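Local coordinates for uncharacterized protein VP1736 (PDB 3LXQ) that is of unknown function but has the alpha/beta fold of the sulfatase family, a member of the alkaline phosphatase superfamily, at residues A[96-104]-A[318-326]; A[163-174]-A[351-362]. All coordinates share one frame; numbering follows the deposited sequence.

Interaction 1 (A[96-104]-A[318-326]); sequences LGAQFVGSL and VKHFHIPAL
Pro324 forms the tight side of this contact, gripped by Leu96, Val101 and Leu104. Leu96 has CG trans to its backbone nitrogen (chi1 -168°), which brings CD2 to 3.9 Å from Pro324 CG; Val101 CG2 meets the same CG at the same distance. Leu104 CD2 packs nearer the backbone, 3.7 Å from Pro324 CA. Branched aliphatic side chains suit a rigid ring that offers only carbon, and a proline brings no N-H needing a partner. Leu96 O is buried here with no polar partner in the model, and Pro324 CD packs against it at 3.0 Å. One backbone bond joins the segments: Ala98 N donates to His322 O (3.0 Å, 161° at the hydrogen). It joins a short 3-10 turn, in the loop that leaves strand 87-93 of the central sheet in this sulfatase-family fold, to strand 322-328. A small side chain suits position 98, where CB sits close over one face of the His322 imidazole, 3.9 Å from the centroid and displaced toward ND1, a CH-pi contact. His322 NE2 is meanwhile bonded to Thr124 O. Packing slackens toward Gln99 and His320, both partly exposed: Gln99 NE2 comes to the imidazole edge only 4.1 Å from His320 ND1, with amide and ring planes 74° apart. Both nitrogens instead bond to the carboxylate of Asp307, which bridges the looser side.

Interaction 2 (A[163-174]-A[351-362]); sequences FTIADLLKEQGY and LSLIGVDAKTPM
Leu168 and Leu169 of helix 165-171 pack against Leu351, Val356 and Thr360, joining this helix of the alpha/beta fold to the end of helix 346-353 and to the short strand 358-360. Both ends of helix 165-171 carry classic motifs: a capping box of Thr164 and Asp167 at the start, where Thr164 OG1 accepts from Asp167 N, and a Schellman motif at the finish, where Gly173 tolerates the positive phi.

The aliphatic contacts centre on Leu351, whose two methyls divide the work. Its CD1 meets Leu168 CD2 at 3.6 Å and also touches Ile165 CG2, while its CD2 passes alongside the oppositely running Leu169 chain. Leu169 CD2 reaches on to Val356 CG2, 3.7 Å away; branched side chains fill such an interface without bringing in polar groups.

Aromatic contacts flank this layer. A chi1 of 175° turns the Phe163 ring away from its own backbone N and toward strand 358-360. Pro361 CD lies over one face, 4.2 Å from the centroid, as a CH-pi contact, and Thr360 CB approaches CZ obliquely. Met362, modelled as selenomethionine, adds an oblique Met-aromatic contact, with SE 5.0 Å from the centroid. Tyr174, buried, sets its OH 3.6 Å from Ile354 CD1, and that hydroxyl bonds to Lys86 O, so a tyrosine serves both an apolar neighbour and a backbone acceptor.

The two segments share no hydrogen bond with each other. Among the polar bonds inside a segment, Thr360 OG1 accepts from Met362 N, the amide two residues on, at 3.0 Å, an ST turn.

How the interactions relate
The two contacts lie on opposite sides of the chain's centre, their own centres 27 Å apart and their nearest atoms about 8 Å apart, without touching. Their segments alternate along the sequence, 96-104, 163-174, 318-326 and 351-362, so the two contacts cross along the chain. Strand 87-93 relates them: its Leu88 touches Ile165 and Ile354 of interaction 2, whereas the loop leaving its C-terminal end supplies 96-104 of interaction 1. The superfamily's active sites characteristically lie at that end of the parallel strands, which would place interaction 1 nearer such a site; interaction 2, where Tyr174 OH bonds to Lys86 O just before the strand, lies by its N-terminal end.

Interaction 1 (A[96-104]-A[318-326])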
# COMPACT_ATOMS: atom_id res chain seq x y z
N LEU A 96 2.77 -10.16 -3.08
CA LEU A 96 4.04 -10.00 -3.79
C LEU A 96 5.14 -9.46 -2.86
O LEU A 96 5.49 -8.29 -2.91
CB LEU A 96 3.86 -9.11 -5.02
CG LEU A 96 5.02 -9.08 -6.03
CD1 LEU A 96 5.21 -10.41 -6.68
CD2 LEU A 96 4.82 -7.99 -7.09
N GLY A 97 5.68 -10.32 -2.01
CA GLY A 97 6.79 -9.94 -1.14
C GLY A 97 8.08 -9.78 -1.92
O GLY A 97 8.22 -10.31 -3.03
N ALA A 98 9.02 -9.06 -1.32
CA ALA A 98 10.33 -8.81 -1.92
C ALA A 98 11.13 -10.08 -2.14
O ALA A 98 12.00 -10.13 -3.02
CB ALA A 98 11.15 -7.83 -1.05
N GLN A 99 10.86 -11.10 -1.32
CA GLN A 99 11.48 -12.42 -1.45
C GLN A 99 11.24 -13.06 -2.83
O GLN A 99 12.02 -13.91 -3.27
CB GLN A 99 11.03 -13.37 -0.32
CG GLN A 99 9.56 -13.81 -0.37
CD GLN A 99 9.16 -14.77 0.75
OE1 GLN A 99 9.92 -15.64 1.15
NE2 GLN A 99 7.94 -14.60 1.26
N PHE A 100 10.18 -12.62 -3.50
CA PHE A 100 9.83 -13.13 -4.82
C PHE A 100 10.26 -12.20 -5.95
O PHE A 100 9.91 -12.43 -7.11
CB PHE A 100 8.32 -13.38 -4.94
CG PHE A 100 7.74 -14.22 -3.84
CD1 PHE A 100 8.06 -15.58 -3.72
CD2 PHE A 100 6.83 -13.67 -2.93
CE1 PHE A 100 7.52 -16.36 -2.70
CE2 PHE A 100 6.28 -14.44 -1.90
CZ PHE A 100 6.62 -15.80 -1.78
N VAL A 101 11.01 -11.14 -5.62
CA VAL A 101 11.42 -10.15 -6.63
C VAL A 101 12.92 -10.19 -6.94
O VAL A 101 13.76 -9.88 -6.09
CB VAL A 101 10.98 -8.70 -6.25
CG1 VAL A 101 11.28 -7.75 -7.39
CG2 VAL A 101 9.50 -8.65 -5.91
N GLY A 102 13.24 -10.56 -8.18
CA GLY A 102 14.63 -10.62 -8.64
C GLY A 102 15.40 -9.33 -8.44
O GLY A 102 16.49 -9.34 -7.85
N SER A 103 14.84 -8.21 -8.90
CA SER A 103 15.50 -6.91 -8.79
C SER A 103 15.70 -6.46 -7.33
O SER A 103 16.49 -5.55 -7.08
CB SER A 103 14.77 -5.83 -9.60
OG SER A 103 13.47 -5.59 -9.09
N LEU A 104 15.00 -7.10 -6.40
CA LEU A 104 15.15 -6.79 -4.97
C LEU A 104 15.95 -7.87 -4.24
O LEU A 104 15.94 -7.93 -3.01
CB LEU A 104 13.79 -6.56 -4.31
CG LEU A 104 13.11 -5.19 -4.43
CD1 LEU A 104 12.94 -4.70 -5.88
CD2 LEU A 104 11.77 -5.22 -3.74
N VAL A 318 10.87 -8.27 10.12
CA VAL A 318 11.00 -7.12 9.21
C VAL A 318 11.04 -7.49 7.73
O VAL A 318 10.32 -6.88 6.91
CB VAL A 318 12.26 -6.28 9.59
CG1 VAL A 318 12.51 -5.14 8.59
CG2 VAL A 318 12.12 -5.72 11.01
N LYS A 319 11.85 -8.50 7.40
CA LYS A 319 12.05 -8.99 6.04
C LYS A 319 10.72 -9.32 5.38
O LYS A 319 10.55 -9.12 4.17
CB LYS A 319 12.96 -10.24 6.04
N HIS A 320 9.77 -9.78 6.19
CA HIS A 320 8.46 -10.19 5.68
C HIS A 320 7.42 -9.08 5.62
O HIS A 320 6.24 -9.35 5.41
CB HIS A 320 7.95 -11.39 6.45
CG HIS A 320 8.75 -12.63 6.21
ND1 HIS A 320 8.58 -13.40 5.08
CD2 HIS A 320 9.75 -13.20 6.92
CE1 HIS A 320 9.43 -14.42 5.13
NE2 HIS A 320 10.14 -14.32 6.23
N PHE A 321 7.86 -7.84 5.78
CA PHE A 321 7.03 -6.68 5.46
C PHE A 321 7.62 -5.97 4.24
O PHE A 321 7.03 -5.02 3.70
CB PHE A 321 6.93 -5.75 6.67
CG PHE A 321 6.11 -6.32 7.80
CD1 PHE A 321 6.67 -7.22 8.70
CD2 PHE A 321 4.79 -5.95 7.96
CE1 PHE A 321 5.92 -7.77 9.74
CE2 PHE A 321 4.03 -6.48 8.99
CZ PHE A 321 4.60 -7.39 9.89
N HIS A 322 8.78 -6.45 3.81
CA HIS A 322 9.52 -5.84 2.72
C HIS A 322 8.85 -6.18 1.38
O HIS A 322 8.58 -7.33 1.06
CB HIS A 322 10.99 -6.26 2.78
CG HIS A 322 11.88 -5.51 1.84
ND1 HIS A 322 13.04 -6.05 1.33
CD2 HIS A 322 11.79 -4.26 1.31
CE1 HIS A 322 13.63 -5.17 0.54
NE2 HIS A 322 12.89 -4.08 0.51
N ILE A 323 8.56 -5.14 0.61
CA ILE A 323 7.72 -5.26 -0.57
C ILE A 323 8.27 -4.40 -1.69
O ILE A 323 8.96 -3.42 -1.43
CB ILE A 323 6.23 -4.89 -0.27
CG1 ILE A 323 6.10 -3.52 0.43
CG2 ILE A 323 5.58 -5.93 0.62
CD1 ILE A 323 4.71 -2.88 0.29
N PRO A 324 7.99 -4.77 -2.94
CA PRO A 324 8.32 -3.89 -4.06
C PRO A 324 7.36 -2.72 -4.14
O PRO A 324 6.21 -2.83 -3.70
CB PRO A 324 8.14 -4.79 -5.28
CG PRO A 324 7.09 -5.78 -4.85
CD PRO A 324 7.36 -6.03 -3.40
N ALA A 325 7.83 -1.61 -4.67
CA ALA A 325 6.96 -0.49 -5.00
C ALA A 325 7.60 0.20 -6.17
O ALA A 325 8.80 0.44 -6.16
CB ALA A 325 6.80 0.46 -3.82
N LEU A 326 6.79 0.50 -7.18
CA LEU A 326 7.27 1.14 -8.39
C LEU A 326 6.27 2.18 -8.84
O LEU A 326 5.09 1.89 -8.99
CB LEU A 326 7.44 0.09 -9.50
CG LEU A 326 8.09 0.32 -10.87
CD1 LEU A 326 7.04 0.26 -11.96
CD2 LEU A 326 8.93 1.59 -11.00

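Interaction 2 (A[163-174]-A[351-362])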
# COMPACT_ATOMS: atom_id res chain seq x y z
N PHE A 163 -12.02 8.67 5.93
CA PHE A 163 -11.18 9.27 4.92
C PHE A 163 -10.57 8.25 3.96
O PHE A 163 -9.95 7.27 4.38
CB PHE A 163 -10.06 10.17 5.50
CG PHE A 163 -9.14 10.67 4.43
CD1 PHE A 163 -9.46 11.80 3.69
CD2 PHE A 163 -8.03 9.93 4.05
CE1 PHE A 163 -8.64 12.23 2.65
CE2 PHE A 163 -7.21 10.35 3.01
CZ PHE A 163 -7.50 11.49 2.33
N THR A 164 -10.79 8.48 2.66
CA THR A 164 -10.12 7.73 1.58
C THR A 164 -9.73 8.72 0.47
O THR A 164 -10.41 9.73 0.26
CB THR A 164 -11.01 6.61 0.95
OG1 THR A 164 -12.10 7.20 0.23
CG2 THR A 164 -11.55 5.65 2.00
N ILE A 165 -8.67 8.40 -0.28
CA ILE A 165 -8.33 9.20 -1.47
C ILE A 165 -9.36 9.00 -2.57
O ILE A 165 -9.46 9.81 -3.49
CB ILE A 165 -6.91 8.91 -2.03
CG1 ILE A 165 -6.75 7.44 -2.43
CG2 ILE A 165 -5.82 9.35 -1.02
CD1 ILE A 165 -5.67 7.19 -3.50
N ALA A 166 -10.14 7.91 -2.48
CA ALA A 166 -11.25 7.67 -3.39
C ALA A 166 -12.25 8.79 -3.31
O ALA A 166 -12.58 9.40 -4.34
CB ALA A 166 -11.92 6.34 -3.10
N ASP A 167 -12.75 9.07 -2.10
CA ASP A 167 -13.77 10.11 -2.00
C ASP A 167 -13.18 11.52 -2.13
O ASP A 167 -13.90 12.44 -2.57
CB ASP A 167 -14.69 9.94 -0.79
CG ASP A 167 -14.13 10.53 0.47
OD1 ASP A 167 -14.29 11.75 0.67
OD2 ASP A 167 -13.56 9.76 1.27
N LEU A 168 -11.90 11.68 -1.81
CA LEU A 168 -11.22 12.96 -2.03
C LEU A 168 -11.20 13.25 -3.53
O LEU A 168 -11.65 14.31 -3.96
CB LEU A 168 -9.80 12.98 -1.43
CG LEU A 168 -8.91 14.23 -1.61
CD1 LEU A 168 -9.56 15.51 -1.05
CD2 LEU A 168 -7.53 14.05 -1.01
N LEU A 169 -10.72 12.29 -4.31
CA LEU A 169 -10.65 12.44 -5.76
C LEU A 169 -12.04 12.58 -6.39
O LEU A 169 -12.21 13.38 -7.31
CB LEU A 169 -9.82 11.31 -6.40
CG LEU A 169 -8.32 11.39 -6.06
CD1 LEU A 169 -7.55 10.13 -6.47
CD2 LEU A 169 -7.65 12.64 -6.65
N LYS A 170 -13.02 11.84 -5.87
CA LYS A 170 -14.42 11.94 -6.31
C LYS A 170 -14.95 13.35 -6.08
O LYS A 170 -15.44 14.00 -7.01
CB LYS A 170 -15.30 10.92 -5.58
N GLU A 171 -14.84 13.82 -4.84
CA GLU A 171 -15.19 15.20 -4.50
C GLU A 171 -14.47 16.22 -5.41
O GLU A 171 -15.03 17.27 -5.74
CB GLU A 171 -14.91 15.46 -3.01
CG GLU A 171 -15.21 16.87 -2.53
CD GLU A 171 -15.88 16.92 -1.16
OE1 GLU A 171 -17.02 17.44 -1.06
OE2 GLU A 171 -15.29 16.43 -0.18
N GLN A 172 -13.26 15.88 -5.83
CA GLN A 172 -12.45 16.72 -6.73
C GLN A 172 -12.77 16.53 -8.23
O GLN A 172 -12.06 17.06 -9.07
CB GLN A 172 -10.95 16.47 -6.48
CG GLN A 172 -10.38 17.22 -5.28
CD GLN A 172 -10.60 18.71 -5.39
OE1 GLN A 172 -11.43 19.28 -4.67
NE2 GLN A 172 -9.88 19.36 -6.30
N GLY A 173 -13.80 15.75 -8.54
CA GLY A 173 -14.26 15.57 -9.93
C GLY A 173 -13.77 14.33 -10.67
O GLY A 173 -13.93 14.23 -11.89
N TYR A 174 -13.16 13.39 -9.94
CA TYR A 174 -12.68 12.13 -10.52
C TYR A 174 -13.76 11.04 -10.55
O TYR A 174 -14.62 10.97 -9.65
CB TYR A 174 -11.50 11.56 -9.70
CG TYR A 174 -10.12 12.11 -10.01
CD1 TYR A 174 -9.79 13.45 -9.76
CD2 TYR A 174 -9.11 11.26 -10.49
CE1 TYR A 174 -8.50 13.93 -10.01
CE2 TYR A 174 -7.83 11.74 -10.75
CZ TYR A 174 -7.53 13.07 -10.51
OH TYR A 174 -6.27 13.54 -10.79
N LEU A 351 -0.92 11.53 -4.80
CA LEU A 351 -1.70 12.76 -4.96
C LEU A 351 -0.83 13.93 -5.41
O LEU A 351 -1.24 14.76 -6.24
CB LEU A 351 -2.40 13.16 -3.65
CG LEU A 351 -3.60 12.34 -3.16
CD1 LEU A 351 -4.17 13.02 -1.94
CD2 LEU A 351 -4.68 12.14 -4.24
N SER A 352 0.38 13.97 -4.86
CA SER A 352 1.32 15.03 -5.17
C SER A 352 1.78 14.89 -6.61
O SER A 352 1.93 15.89 -7.31
CB SER A 352 2.50 14.97 -4.19
OG SER A 352 3.29 16.15 -4.25
N LEU A 353 1.99 13.65 -7.05
CA LEU A 353 2.43 13.37 -8.43
C LEU A 353 1.36 13.65 -9.48
O LEU A 353 1.68 14.01 -10.63
CB LEU A 353 2.92 11.93 -8.57
CG LEU A 353 4.33 11.66 -8.05
CD1 LEU A 353 4.56 10.16 -7.84
CD2 LEU A 353 5.37 12.25 -9.01
N ILE A 354 0.09 13.48 -9.11
CA ILE A 354 -1.01 13.64 -10.08
C ILE A 354 -1.56 15.07 -10.13
O ILE A 354 -2.48 15.35 -10.90
CB ILE A 354 -2.15 12.60 -9.88
CG1 ILE A 354 -2.86 12.79 -8.53
CG2 ILE A 354 -1.62 11.17 -10.06
CD1 ILE A 354 -4.15 11.99 -8.39
N GLY A 355 -1.00 15.94 -9.31
CA GLY A 355 -1.39 17.35 -9.28
C GLY A 355 -2.59 17.69 -8.40
O GLY A 355 -3.27 18.68 -8.65
N VAL A 356 -2.84 16.88 -7.38
CA VAL A 356 -3.96 17.16 -6.47
C VAL A 356 -3.48 17.64 -5.11
O VAL A 356 -2.81 16.89 -4.38
CB VAL A 356 -4.91 15.93 -6.30
CG1 VAL A 356 -6.00 16.22 -5.26
CG2 VAL A 356 -5.55 15.57 -7.63
N ASP A 357 -3.82 18.89 -4.77
CA ASP A 357 -3.53 19.45 -3.44
C ASP A 357 -4.32 18.67 -2.39
O ASP A 357 -5.50 18.39 -2.59
CB ASP A 357 -3.91 20.93 -3.36
CG ASP A 357 -2.96 21.85 -4.12
OD1 ASP A 357 -3.29 23.05 -4.25
OD2 ASP A 357 -1.89 21.39 -4.58
N ALA A 358 -3.67 18.35 -1.28
CA ALA A 358 -4.19 17.42 -0.29
C ALA A 358 -4.31 18.01 1.11
O ALA A 358 -3.33 18.07 1.85
CB ALA A 358 -3.32 16.15 -0.26
N LYS A 359 -5.52 18.41 1.47
CA LYS A 359 -5.85 18.78 2.85
C LYS A 359 -6.48 17.55 3.49
O LYS A 359 -7.68 17.31 3.34
CB LYS A 359 -6.82 19.98 2.89
CG LYS A 359 -7.22 20.39 4.31
CD LYS A 359 -7.96 21.72 4.34
CE LYS A 359 -8.03 22.29 5.75
NZ LYS A 359 -8.72 23.63 5.73
N THR A 360 -5.68 16.75 4.19
CA THR A 360 -6.14 15.47 4.70
C THR A 360 -5.55 15.21 6.07
O THR A 360 -4.59 15.88 6.47
CB THR A 360 -5.77 14.30 3.75
OG1 THR A 360 -4.46 13.82 4.05
CG2 THR A 360 -5.86 14.71 2.27
N PRO A 361 -6.10 14.22 6.81
CA PRO A 361 -5.49 13.83 8.07
C PRO A 361 -4.36 12.80 7.93
O PRO A 361 -3.86 12.32 8.93
CB PRO A 361 -6.67 13.24 8.85
CG PRO A 361 -7.52 12.64 7.80
CD PRO A 361 -7.42 13.59 6.63
N MSE A 362 -3.96 12.47 6.70
CA MSE A 362 -2.89 11.49 6.47
C MSE A 362 -1.55 11.93 7.05
O MSE A 362 -1.11 13.06 6.82
CB MSE A 362 -2.72 11.18 4.98
CG MSE A 362 -3.97 10.67 4.28
SE MSE A 362 -3.55 9.92 2.53
CE MSE A 362 -3.40 11.58 1.50